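Extracellular solute-binding protein, family 1 (Bifidobacterium longum subsp. infantis, PDB 6FTH) probably binds human milk oligosaccharides outside the cell and delivers them to an ABC transporter for uptake. Local coordinates at residues M113-Q118 with L356-Y361; K364-Q369 with S410-D415; K159-K164 with K308-P313; Q153-N158 with V294-S299. All blocks are in the same frame, centred on the assembly; numbering follows the deposited sequence.

Contact 1. Residues M113-Q118 with L356-Y361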
# COMPACT_ATOMS: atom_id res chain seq x y z
N MET A 113 -26.76 7.45 -6.09
CA MET A 113 -25.37 7.89 -5.98
C MET A 113 -24.75 8.07 -7.37
O MET A 113 -23.79 7.40 -7.73
CB MET A 113 -24.56 6.89 -5.16
CG MET A 113 -25.06 6.75 -3.74
SD MET A 113 -24.06 5.61 -2.74
CE MET A 113 -24.42 4.03 -3.50
N PRO A 114 -25.29 8.98 -8.17
CA PRO A 114 -24.77 9.15 -9.53
C PRO A 114 -23.28 9.48 -9.59
O PRO A 114 -22.61 9.08 -10.54
CB PRO A 114 -25.66 10.26 -10.12
CG PRO A 114 -26.30 10.91 -8.94
CD PRO A 114 -26.46 9.84 -7.91
N ASN A 115 -22.73 10.17 -8.58
CA ASN A 115 -21.30 10.49 -8.64
C ASN A 115 -20.46 9.24 -8.40
O ASN A 115 -19.33 9.15 -8.89
CB ASN A 115 -20.95 11.58 -7.62
CG ASN A 115 -21.62 12.92 -7.92
OD1 ASN A 115 -21.80 13.29 -9.07
ND2 ASN A 115 -21.99 13.63 -6.88
N VAL A 116 -21.01 8.30 -7.64
CA VAL A 116 -20.36 7.00 -7.44
C VAL A 116 -20.48 6.16 -8.70
O VAL A 116 -19.54 5.47 -9.08
CB VAL A 116 -20.99 6.27 -6.24
CG1 VAL A 116 -20.38 4.87 -6.07
CG2 VAL A 116 -20.84 7.07 -4.94
N LYS A 117 -21.64 6.21 -9.36
CA LYS A 117 -21.75 5.52 -10.65
C LYS A 117 -20.71 6.05 -11.64
O LYS A 117 -20.14 5.28 -12.42
CB LYS A 117 -23.15 5.70 -11.23
CG LYS A 117 -24.20 4.82 -10.61
CD LYS A 117 -25.41 4.68 -11.53
CE LYS A 117 -26.15 5.97 -11.70
NZ LYS A 117 -27.43 5.71 -12.45
N GLN A 118 -20.49 7.36 -11.64
CA GLN A 118 -19.51 7.93 -12.55
C GLN A 118 -18.10 7.47 -12.19
O GLN A 118 -17.29 7.14 -13.07
CB GLN A 118 -19.61 9.46 -12.52
CG GLN A 118 -18.77 10.13 -13.54
CD GLN A 118 -19.29 9.93 -14.93
OE1 GLN A 118 -20.49 9.71 -15.12
NE2 GLN A 118 -18.41 9.99 -15.91
N LEU A 356 -25.51 11.89 1.23
CA LEU A 356 -24.18 12.20 1.77
C LEU A 356 -23.07 11.48 1.00
O LEU A 356 -22.03 12.08 0.67
CB LEU A 356 -24.13 11.84 3.25
CG LEU A 356 -22.79 11.98 3.97
CD1 LEU A 356 -22.36 13.44 3.98
CD2 LEU A 356 -22.88 11.45 5.39
N ALA A 357 -23.25 10.19 0.71
CA ALA A 357 -22.29 9.47 -0.13
C ALA A 357 -22.13 10.15 -1.48
O ALA A 357 -21.02 10.37 -1.96
CB ALA A 357 -22.75 8.03 -0.33
N ASN A 358 -23.25 10.46 -2.12
CA ASN A 358 -23.18 11.05 -3.44
C ASN A 358 -22.37 12.34 -3.40
O ASN A 358 -21.57 12.61 -4.29
CB ASN A 358 -24.58 11.30 -3.98
CG ASN A 358 -24.55 11.70 -5.42
OD1 ASN A 358 -23.94 11.02 -6.24
ND2 ASN A 358 -25.13 12.86 -5.74
N LEU A 359 -22.57 13.15 -2.35
CA LEU A 359 -21.88 14.42 -2.25
C LEU A 359 -20.39 14.24 -1.93
O LEU A 359 -19.54 14.94 -2.50
CB LEU A 359 -22.55 15.31 -1.21
CG LEU A 359 -23.96 15.78 -1.59
CD1 LEU A 359 -24.58 16.53 -0.43
CD2 LEU A 359 -23.91 16.67 -2.84
N LEU A 360 -20.06 13.29 -1.04
CA LEU A 360 -18.66 12.98 -0.77
C LEU A 360 -17.89 12.67 -2.04
O LEU A 360 -16.74 13.08 -2.18
CB LEU A 360 -18.52 11.80 0.21
CG LEU A 360 -18.84 12.12 1.67
CD1 LEU A 360 -19.01 10.83 2.45
CD2 LEU A 360 -17.79 12.99 2.33
N TYR A 361 -18.54 11.96 -2.97
CA TYR A 361 -17.93 11.51 -4.22
C TYR A 361 -18.09 12.52 -5.35
O TYR A 361 -17.64 12.26 -6.48
CB TYR A 361 -18.47 10.11 -4.58
CG TYR A 361 -17.80 9.06 -3.71
CD1 TYR A 361 -18.16 8.89 -2.37
CD2 TYR A 361 -16.76 8.29 -4.19
CE1 TYR A 361 -17.51 7.97 -1.56
CE2 TYR A 361 -16.11 7.36 -3.38
CZ TYR A 361 -16.49 7.21 -2.07
OH TYR A 361 -15.85 6.31 -1.24
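Met113 and Asn358 bring the two backbones nearest, CA to CA 4.6 Å, where the start of helix 114-118 meets the end of helix 356-360 at 46°, the short axes passing 8.1 Å apart. Asn358 sends its CG anti to the backbone N (chi1 -171°), and from there OD1 accepts the N-H of Asn115 at 2.8 Å in a nearly straight bond close to the carbonyl axis. This N-H belongs to the first turn of its helix, where no earlier turn supplies a carbonyl. Proline suits the preceding place because it has no N-H to satisfy; Pro114 CD rests 3.2 Å from the same OD1. Asn115 donates in turn: its ND2 points almost straight at Asn358 O, 2.8 Å away, in its own amide plane but above that of the carbonyl. The two side-chain amides are nearly parallel. In the lobe built on the sheet of strands 59-66, 29-36, 86-88 and 339-343, as in a type 2 periplasmic-binding fold, this reciprocal asparagine pair ties the start of helix 114-122 to the end of helix 350-360. An alanine at Asn358 would probably leave the Asn115 N-H without its acceptor and open a gap beside Pro114. Deeper in, Met113 SD meets Ala357 CB at 3.7 Å, and Val116 CG2 meets Tyr361 CG at 3.8 Å. The hydroxyl of Tyr361 runs on to Pro141 O.

Contact 2. Residues K364-Q369 with S410-D415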
# COMPACT_ATOMS: atom_id res chain seq x y z
N LYS A 364 -16.44 18.50 -5.93
CA LYS A 364 -16.42 19.52 -4.88
C LYS A 364 -15.91 18.97 -3.55
O LYS A 364 -15.00 19.55 -2.93
CB LYS A 364 -17.84 20.07 -4.72
CG LYS A 364 -18.03 21.13 -3.65
CD LYS A 364 -19.50 21.59 -3.52
CE LYS A 364 -20.03 22.32 -4.74
NZ LYS A 364 -21.41 22.84 -4.52
N TYR A 365 -16.45 17.84 -3.10
CA TYR A 365 -16.08 17.33 -1.78
C TYR A 365 -14.94 16.33 -1.81
O TYR A 365 -14.20 16.21 -0.83
CB TYR A 365 -17.31 16.82 -1.01
CG TYR A 365 -18.20 17.98 -0.65
CD1 TYR A 365 -17.78 18.90 0.28
CD2 TYR A 365 -19.39 18.19 -1.30
CE1 TYR A 365 -18.55 20.03 0.59
CE2 TYR A 365 -20.19 19.31 -1.01
CZ TYR A 365 -19.74 20.22 -0.06
OH TYR A 365 -20.50 21.33 0.23
N SER A 366 -14.73 15.63 -2.92
CA SER A 366 -13.58 14.75 -3.00
C SER A 366 -12.28 15.55 -2.98
O SER A 366 -11.35 15.21 -2.25
CB SER A 366 -13.67 13.88 -4.26
OG SER A 366 -14.67 12.88 -4.17
N VAL A 367 -12.23 16.65 -3.73
CA VAL A 367 -11.02 17.46 -3.73
C VAL A 367 -10.80 18.10 -2.37
O VAL A 367 -9.67 18.11 -1.86
CB VAL A 367 -11.05 18.50 -4.87
CG1 VAL A 367 -9.88 19.45 -4.73
CG2 VAL A 367 -11.01 17.80 -6.22
N GLN A 368 -11.87 18.60 -1.74
CA GLN A 368 -11.71 19.26 -0.44
C GLN A 368 -11.37 18.26 0.67
O GLN A 368 -10.59 18.58 1.57
CB GLN A 368 -12.94 20.10 -0.10
CG GLN A 368 -13.07 21.34 -0.97
CD GLN A 368 -14.20 22.23 -0.50
OE1 GLN A 368 -13.96 23.20 0.23
NE2 GLN A 368 -15.43 21.89 -0.88
N GLN A 369 -11.91 17.05 0.63
CA GLN A 369 -11.45 16.07 1.62
C GLN A 369 -9.96 15.79 1.45
O GLN A 369 -9.22 15.63 2.42
CB GLN A 369 -12.18 14.75 1.47
CG GLN A 369 -13.62 14.71 1.83
CD GLN A 369 -14.16 13.35 1.50
OE1 GLN A 369 -13.87 12.37 2.20
NE2 GLN A 369 -14.86 13.25 0.38
N SER A 410 -12.85 9.64 1.63
CA SER A 410 -13.96 8.86 1.08
C SER A 410 -14.45 9.61 -0.15
O SER A 410 -15.40 10.40 -0.09
CB SER A 410 -15.07 8.72 2.09
OG SER A 410 -14.57 8.12 3.26
N GLY A 411 -13.83 9.34 -1.29
CA GLY A 411 -14.14 10.06 -2.51
C GLY A 411 -13.26 9.58 -3.63
O GLY A 411 -12.60 8.54 -3.52
N TRP A 412 -13.25 10.34 -4.74
CA TRP A 412 -12.43 9.96 -5.88
C TRP A 412 -11.97 11.20 -6.62
O TRP A 412 -12.71 12.18 -6.72
CB TRP A 412 -13.13 8.98 -6.83
CG TRP A 412 -14.27 9.54 -7.66
CD1 TRP A 412 -15.45 10.05 -7.20
CD2 TRP A 412 -14.34 9.59 -9.09
NE1 TRP A 412 -16.24 10.45 -8.27
CE2 TRP A 412 -15.57 10.16 -9.43
CE3 TRP A 412 -13.47 9.19 -10.12
CZ2 TRP A 412 -15.97 10.33 -10.75
CZ3 TRP A 412 -13.85 9.38 -11.43
CH2 TRP A 412 -15.10 9.94 -11.73
N ILE A 413 -10.74 11.13 -7.13
CA ILE A 413 -10.16 12.18 -7.96
C ILE A 413 -10.25 11.72 -9.40
O ILE A 413 -9.49 10.81 -9.81
CB ILE A 413 -8.70 12.50 -7.57
CG1 ILE A 413 -8.55 12.82 -6.07
CG2 ILE A 413 -8.18 13.66 -8.42
CD1 ILE A 413 -9.34 14.00 -5.57
N PRO A 414 -11.16 12.28 -10.22
CA PRO A 414 -11.27 11.85 -11.62
C PRO A 414 -10.03 12.20 -12.42
O PRO A 414 -9.33 13.18 -12.13
CB PRO A 414 -12.49 12.63 -12.14
CG PRO A 414 -13.26 13.03 -10.90
CD PRO A 414 -12.19 13.27 -9.87
N ASP A 415 -9.76 11.42 -13.48
CA ASP A 415 -8.60 11.68 -14.33
C ASP A 415 -8.67 13.05 -15.02
O ASP A 415 -7.61 13.63 -15.37
CB ASP A 415 -8.46 10.60 -15.38
CG ASP A 415 -7.94 9.29 -14.84
OD1 ASP A 415 -7.73 9.13 -13.60
OD2 ASP A 415 -7.76 8.36 -15.68
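Gln369 and Ser366, on one side of helix 363-371, clasp the backbone of the buried loop at Ser410 and Trp412, so this is mainly a contact of polar side chains with main chain, set between a helix and the connection leading to strand 418-420. Gln369 CG lies beside the backbone N (chi1 -69°) and the chain is extended from CG to CD (chi2 175°), which carries the amide to the loop. There OE1 accepts from Ser410 N at 3.0 Å, while NE2 donates to Ser410 O at 2.9 Å, in the glutamine's own plane yet from above that of the carbonyl. NE2 also reaches back 3.3 Å to Tyr365 O, on the face opposite the helical bond from Gln369 N. Together the three bonds hold the amide against rotation. Glutamine suits the place because it offers donor and acceptor side by side. One turn earlier, Ser366 OG accepts the N-H of Trp412 at 3.0 Å and is also bonded to Leu360 O. Between these grips Gly411 CA passes 3.3 Å from Ser366 OG, where any CB would clash. Val367 CG2 and Ile413 CD1 add an apolar touch at 4.2 Å. Farther along, the Trp412 ring stacks with Phe119. One side-chain amide thus pairs with both the N-H and C=O of a single residue, holding a non-regular connection to a helix in the lobe built on strands 59-66, 29-36, 86-88 and 339-343, consistent with a type 2 periplasmic-binding fold.

Contact 3. Residues K159-K164 with K308-P313; sequences KTWLDK and KDQYIP
Gln310 O faces two backbone N-H groups in the opening turn of helix 159-165: Lys159 N at 2.8 Å in a bent, weak bond, and Thr160 N at 3.3 Å in a straighter but long and weak one. Both donors belong to the N-terminal turn, whose N-H groups lack carbonyls from an earlier turn. The Gln310 side chain then extends beside Thr160, whose OG1 lies 3.5 Å from Gln310 CB; a small β-branched residue packs closely here. At its tip Gln310 OE1 stands too far from Trp161 NE1 for a direct bond, and one water spans the interval. It accepts from Trp161 NE1 at 2.9 Å, in the plane of the indole at its edge, and donates to Gln310 OE1 at 2.7 Å. Asn158 ND2, just before the helix, also donates to that OE1. On the other flank Lys159 leaves with CG anti to the backbone N (chi1 -174°) and bends at chi2 (58°), laying CD against Ile312 CD1 at 3.9 Å. Its NZ turns away to a salt bridge with Asp163 OD1, 2.8 Å, on the syn lone pair, so the long lysine is apolar toward the strand and charged at its end. With a carbonyl oxygen set before the helix start, the positive end of the helix dipole probably favours this joint, even though each bond on its own is weak.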
# COMPACT_ATOMS: atom_id res chain seq x y z
N LYS A 159 23.13 7.67 -6.40
CA LYS A 159 23.76 7.94 -7.68
C LYS A 159 24.99 8.84 -7.53
O LYS A 159 25.94 8.71 -8.31
CB LYS A 159 22.72 8.58 -8.62
CG LYS A 159 23.20 8.80 -10.06
CD LYS A 159 23.65 7.51 -10.73
CE LYS A 159 23.67 7.60 -12.25
NZ LYS A 159 24.48 8.78 -12.72
N THR A 160 24.99 9.75 -6.55
CA THR A 160 26.19 10.55 -6.30
C THR A 160 27.37 9.64 -5.97
O THR A 160 28.48 9.85 -6.46
CB THR A 160 25.93 11.52 -5.16
OG1 THR A 160 24.91 12.45 -5.56
CG2 THR A 160 27.20 12.30 -4.77
N TRP A 161 27.12 8.61 -5.17
CA TRP A 161 28.18 7.66 -4.85
C TRP A 161 28.62 6.87 -6.08
O TRP A 161 29.82 6.66 -6.30
CB TRP A 161 27.70 6.70 -3.77
CG TRP A 161 27.52 7.26 -2.39
CD1 TRP A 161 27.66 8.56 -1.98
CD2 TRP A 161 27.19 6.50 -1.22
NE1 TRP A 161 27.43 8.65 -0.64
CE2 TRP A 161 27.14 7.41 -0.14
CE3 TRP A 161 26.93 5.15 -0.99
CZ2 TRP A 161 26.84 7.01 1.16
CZ3 TRP A 161 26.63 4.75 0.30
CH2 TRP A 161 26.59 5.67 1.36
N LEU A 162 27.66 6.38 -6.88
CA LEU A 162 28.03 5.67 -8.09
C LEU A 162 28.93 6.55 -8.95
O LEU A 162 29.95 6.09 -9.47
CB LEU A 162 26.79 5.29 -8.90
CG LEU A 162 25.85 4.24 -8.26
CD1 LEU A 162 24.63 4.11 -9.16
CD2 LEU A 162 26.51 2.90 -8.06
N ASP A 163 28.55 7.81 -9.11
CA ASP A 163 29.27 8.73 -9.99
C ASP A 163 30.68 8.99 -9.47
O ASP A 163 31.65 8.96 -10.23
CB ASP A 163 28.51 10.05 -10.09
CG ASP A 163 27.27 9.96 -10.97
OD1 ASP A 163 27.07 8.95 -11.65
OD2 ASP A 163 26.50 10.94 -10.96
N LYS A 164 30.80 9.24 -8.16
CA LYS A 164 32.10 9.52 -7.54
C LYS A 164 33.05 8.34 -7.66
O LYS A 164 34.27 8.53 -7.79
CB LYS A 164 31.90 9.88 -6.07
CG LYS A 164 31.41 11.33 -5.89
CD LYS A 164 31.33 11.77 -4.43
CE LYS A 164 30.92 13.24 -4.35
NZ LYS A 164 30.76 13.70 -2.95
N LYS A 308 17.86 13.88 -0.66
CA LYS A 308 17.19 13.18 -1.75
C LYS A 308 17.84 13.40 -3.11
O LYS A 308 17.72 12.54 -3.99
CB LYS A 308 15.71 13.58 -1.82
CG LYS A 308 15.44 15.01 -2.14
CD LYS A 308 13.94 15.30 -1.95
CE LYS A 308 13.58 16.75 -2.28
NZ LYS A 308 12.10 17.00 -2.07
N ASP A 309 18.49 14.54 -3.34
CA ASP A 309 19.00 14.73 -4.69
C ASP A 309 20.20 13.83 -5.00
O ASP A 309 20.63 13.79 -6.15
CB ASP A 309 19.32 16.20 -5.03
CG ASP A 309 18.07 17.11 -5.00
OD1 ASP A 309 16.97 16.72 -5.46
OD2 ASP A 309 18.22 18.26 -4.53
N GLN A 310 20.71 13.07 -4.03
CA GLN A 310 21.75 12.08 -4.29
C GLN A 310 21.18 10.75 -4.77
O GLN A 310 21.95 9.89 -5.20
CB GLN A 310 22.60 11.80 -3.05
CG GLN A 310 23.25 13.03 -2.43
CD GLN A 310 24.23 12.72 -1.30
OE1 GLN A 310 24.87 11.66 -1.27
NE2 GLN A 310 24.34 13.65 -0.35
N TYR A 311 19.86 10.56 -4.71
CA TYR A 311 19.26 9.23 -4.86
C TYR A 311 18.35 9.17 -6.07
O TYR A 311 17.61 10.13 -6.36
CB TYR A 311 18.50 8.81 -3.60
CG TYR A 311 19.40 8.54 -2.44
CD1 TYR A 311 19.84 9.58 -1.62
CD2 TYR A 311 19.85 7.26 -2.16
CE1 TYR A 311 20.68 9.33 -0.55
CE2 TYR A 311 20.67 7.00 -1.08
CZ TYR A 311 21.11 8.05 -0.28
OH TYR A 311 21.96 7.81 0.78
N ILE A 312 18.38 8.03 -6.75
CA ILE A 312 17.47 7.75 -7.86
C ILE A 312 16.79 6.41 -7.65
O ILE A 312 17.34 5.50 -6.99
CB ILE A 312 18.18 7.78 -9.22
CG1 ILE A 312 19.19 6.62 -9.33
CG2 ILE A 312 18.87 9.14 -9.41
CD1 ILE A 312 19.85 6.48 -10.70
N PRO A 313 15.60 6.22 -8.22
CA PRO A 313 15.00 4.89 -8.27
C PRO A 313 15.62 4.14 -9.43
O PRO A 313 15.78 4.70 -10.52
CB PRO A 313 13.51 5.18 -8.56
CG PRO A 313 13.41 6.72 -8.76
CD PRO A 313 14.81 7.20 -8.98
O HOH W 1 27.28 11.45 -0.04

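Contact 4. Residues Q153-N158 with V294-S299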
# COMPACT_ATOMS: atom_id res chain seq x y z
N GLN A 153 6.16 0.67 -4.09
CA GLN A 153 7.42 0.01 -3.79
C GLN A 153 8.49 0.45 -4.79
O GLN A 153 8.24 0.45 -6.00
CB GLN A 153 7.22 -1.50 -3.93
CG GLN A 153 5.99 -2.03 -3.26
CD GLN A 153 5.94 -1.71 -1.79
OE1 GLN A 153 6.96 -1.76 -1.10
NE2 GLN A 153 4.75 -1.39 -1.30
N HIS A 154 9.68 0.82 -4.28
CA HIS A 154 10.78 1.26 -5.13
C HIS A 154 12.11 0.87 -4.52
O HIS A 154 12.22 0.67 -3.31
CB HIS A 154 10.77 2.79 -5.34
CG HIS A 154 9.42 3.29 -5.64
ND1 HIS A 154 8.50 3.55 -4.64
CD2 HIS A 154 8.76 3.46 -6.81
CE1 HIS A 154 7.35 3.89 -5.19
NE2 HIS A 154 7.48 3.83 -6.50
N MET A 155 13.14 0.79 -5.36
CA MET A 155 14.51 0.53 -4.95
C MET A 155 15.34 1.76 -5.29
O MET A 155 15.41 2.14 -6.46
CB MET A 155 15.05 -0.70 -5.68
CG MET A 155 16.44 -1.11 -5.28
SD MET A 155 16.93 -2.59 -6.18
CE MET A 155 18.51 -2.99 -5.42
N PHE A 156 15.95 2.37 -4.29
CA PHE A 156 16.75 3.57 -4.47
C PHE A 156 18.24 3.27 -4.35
O PHE A 156 18.66 2.39 -3.59
CB PHE A 156 16.37 4.62 -3.42
CG PHE A 156 14.93 5.03 -3.47
CD1 PHE A 156 14.40 5.55 -4.63
CD2 PHE A 156 14.10 4.88 -2.38
CE1 PHE A 156 13.05 5.94 -4.70
CE2 PHE A 156 12.76 5.25 -2.43
CZ PHE A 156 12.23 5.77 -3.61
N ILE A 157 19.04 4.02 -5.10
CA ILE A 157 20.50 3.95 -4.98
C ILE A 157 21.07 5.36 -4.94
O ILE A 157 20.50 6.29 -5.52
CB ILE A 157 21.12 3.10 -6.10
CG1 ILE A 157 22.58 2.73 -5.79
CG2 ILE A 157 21.02 3.77 -7.43
CD1 ILE A 157 23.00 1.51 -6.54
N ASN A 158 22.19 5.50 -4.24
CA ASN A 158 22.91 6.77 -4.16
C ASN A 158 23.72 6.93 -5.45
O ASN A 158 24.80 6.35 -5.61
CB ASN A 158 23.79 6.85 -2.92
CG ASN A 158 24.31 8.25 -2.72
OD1 ASN A 158 24.73 8.88 -3.70
ND2 ASN A 158 24.18 8.76 -1.52
N VAL A 294 21.83 1.75 -0.76
CA VAL A 294 20.67 1.15 -1.42
C VAL A 294 19.59 0.88 -0.37
O VAL A 294 19.89 0.36 0.71
CB VAL A 294 21.06 -0.16 -2.14
CG1 VAL A 294 19.80 -0.90 -2.64
CG2 VAL A 294 22.03 0.11 -3.29
N SER A 295 18.35 1.22 -0.68
CA SER A 295 17.24 0.91 0.21
C SER A 295 15.95 0.85 -0.59
O SER A 295 15.89 1.29 -1.75
CB SER A 295 17.12 1.91 1.37
OG SER A 295 16.73 3.17 0.89
N PHE A 296 14.91 0.30 0.02
CA PHE A 296 13.58 0.27 -0.58
C PHE A 296 12.69 1.30 0.08
O PHE A 296 12.77 1.52 1.29
CB PHE A 296 12.96 -1.12 -0.45
CG PHE A 296 13.73 -2.21 -1.15
CD1 PHE A 296 13.71 -2.32 -2.52
CD2 PHE A 296 14.45 -3.14 -0.42
CE1 PHE A 296 14.43 -3.33 -3.15
CE2 PHE A 296 15.16 -4.14 -1.03
CZ PHE A 296 15.14 -4.26 -2.39
N GLY A 297 11.83 1.94 -0.70
CA GLY A 297 10.97 2.95 -0.12
C GLY A 297 9.93 3.47 -1.09
O GLY A 297 9.72 2.92 -2.18
N TRP A 298 9.28 4.56 -0.67
CA TRP A 298 8.14 5.19 -1.34
C TRP A 298 8.58 6.27 -2.32
O TRP A 298 8.14 6.27 -3.48
CB TRP A 298 7.25 5.81 -0.26
CG TRP A 298 6.12 6.67 -0.73
CD1 TRP A 298 6.12 8.04 -0.82
CD2 TRP A 298 4.83 6.24 -1.14
NE1 TRP A 298 4.89 8.49 -1.27
CE2 TRP A 298 4.08 7.40 -1.48
CE3 TRP A 298 4.22 4.99 -1.26
CZ2 TRP A 298 2.76 7.34 -1.89
CZ3 TRP A 298 2.89 4.95 -1.69
CH2 TRP A 298 2.19 6.11 -2.01
N SER A 299 9.42 7.20 -1.87
CA SER A 299 9.94 8.27 -2.72
C SER A 299 11.27 8.74 -2.13
O SER A 299 11.54 8.52 -0.95
CB SER A 299 8.97 9.46 -2.80
OG SER A 299 8.97 10.14 -1.57
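His154 holds CG beside its backbone N (chi1 -45°), and a chi2 of 82° turns ND1 to Gly297 O, which it meets at 2.8 Å, in the ring plane and on a carbonyl lone pair. The residues belong to the antiparallel strands 154-158 and 292-297, adjacent in the mixed four-stranded sheet of the second lobe. Phe156 and Ser295 form a hydrogen-bonded pair, with Phe156 N to Ser295 O at 2.8 Å and Ser295 N to Phe156 O at 3.2 Å. On the face shared by Met155, Ile157, Val294 and Phe296, the extended, flexible Met155 chain runs beside the Phe296 ring, its CG 3.7 Å from Phe296 CE1, and its sulfur makes an oblique Met-aromatic contact. Val294 packs with both neighbours, CG1 against Met155 CE and CG2 against Ile157 CG1. The opposite face carries His154, Phe156 and Ser295; there Phe156 CZ reaches Ser299 C at 3.5 Å, and the absence of a side chain at Gly297 suits the nearness of Phe156 CE2. Beyond the sheet, His154 NE2 bonds to Asn432 OD1 of helix 423-432. A leucine in place of His154 would probably cost Gly297 O its imidazole donor, leave Asn432 OD1 without this mate and weaken the tie between sheet and helix. His154 O accepts from Gly297 N at 2.9 Å and lies in the plane of the Phe296 ring at its edge, 3.4 Å from Phe296 CD1.

From the N terminus, helix 114-122 opens contact 1 in the first lobe. The chain then enters the second lobe, where strand 154-158 and the helix directly after it open contacts 4 and 3. Segment 294-299 closes contact 4 and segment 308-313 closes contact 3, so these two loops cross; both touch one sheet, linked by Ile312 O to Ile157 N. Back in the first lobe, helix 350-360 closes contact 1 around both. Helix 363-371 follows at once and opens contact 2, which lies in series with the others, closes at 410-415 and touches contact 1 where the two helices follow each other in the chain. The centres of contacts 1 and 3 are about 45 Å apart.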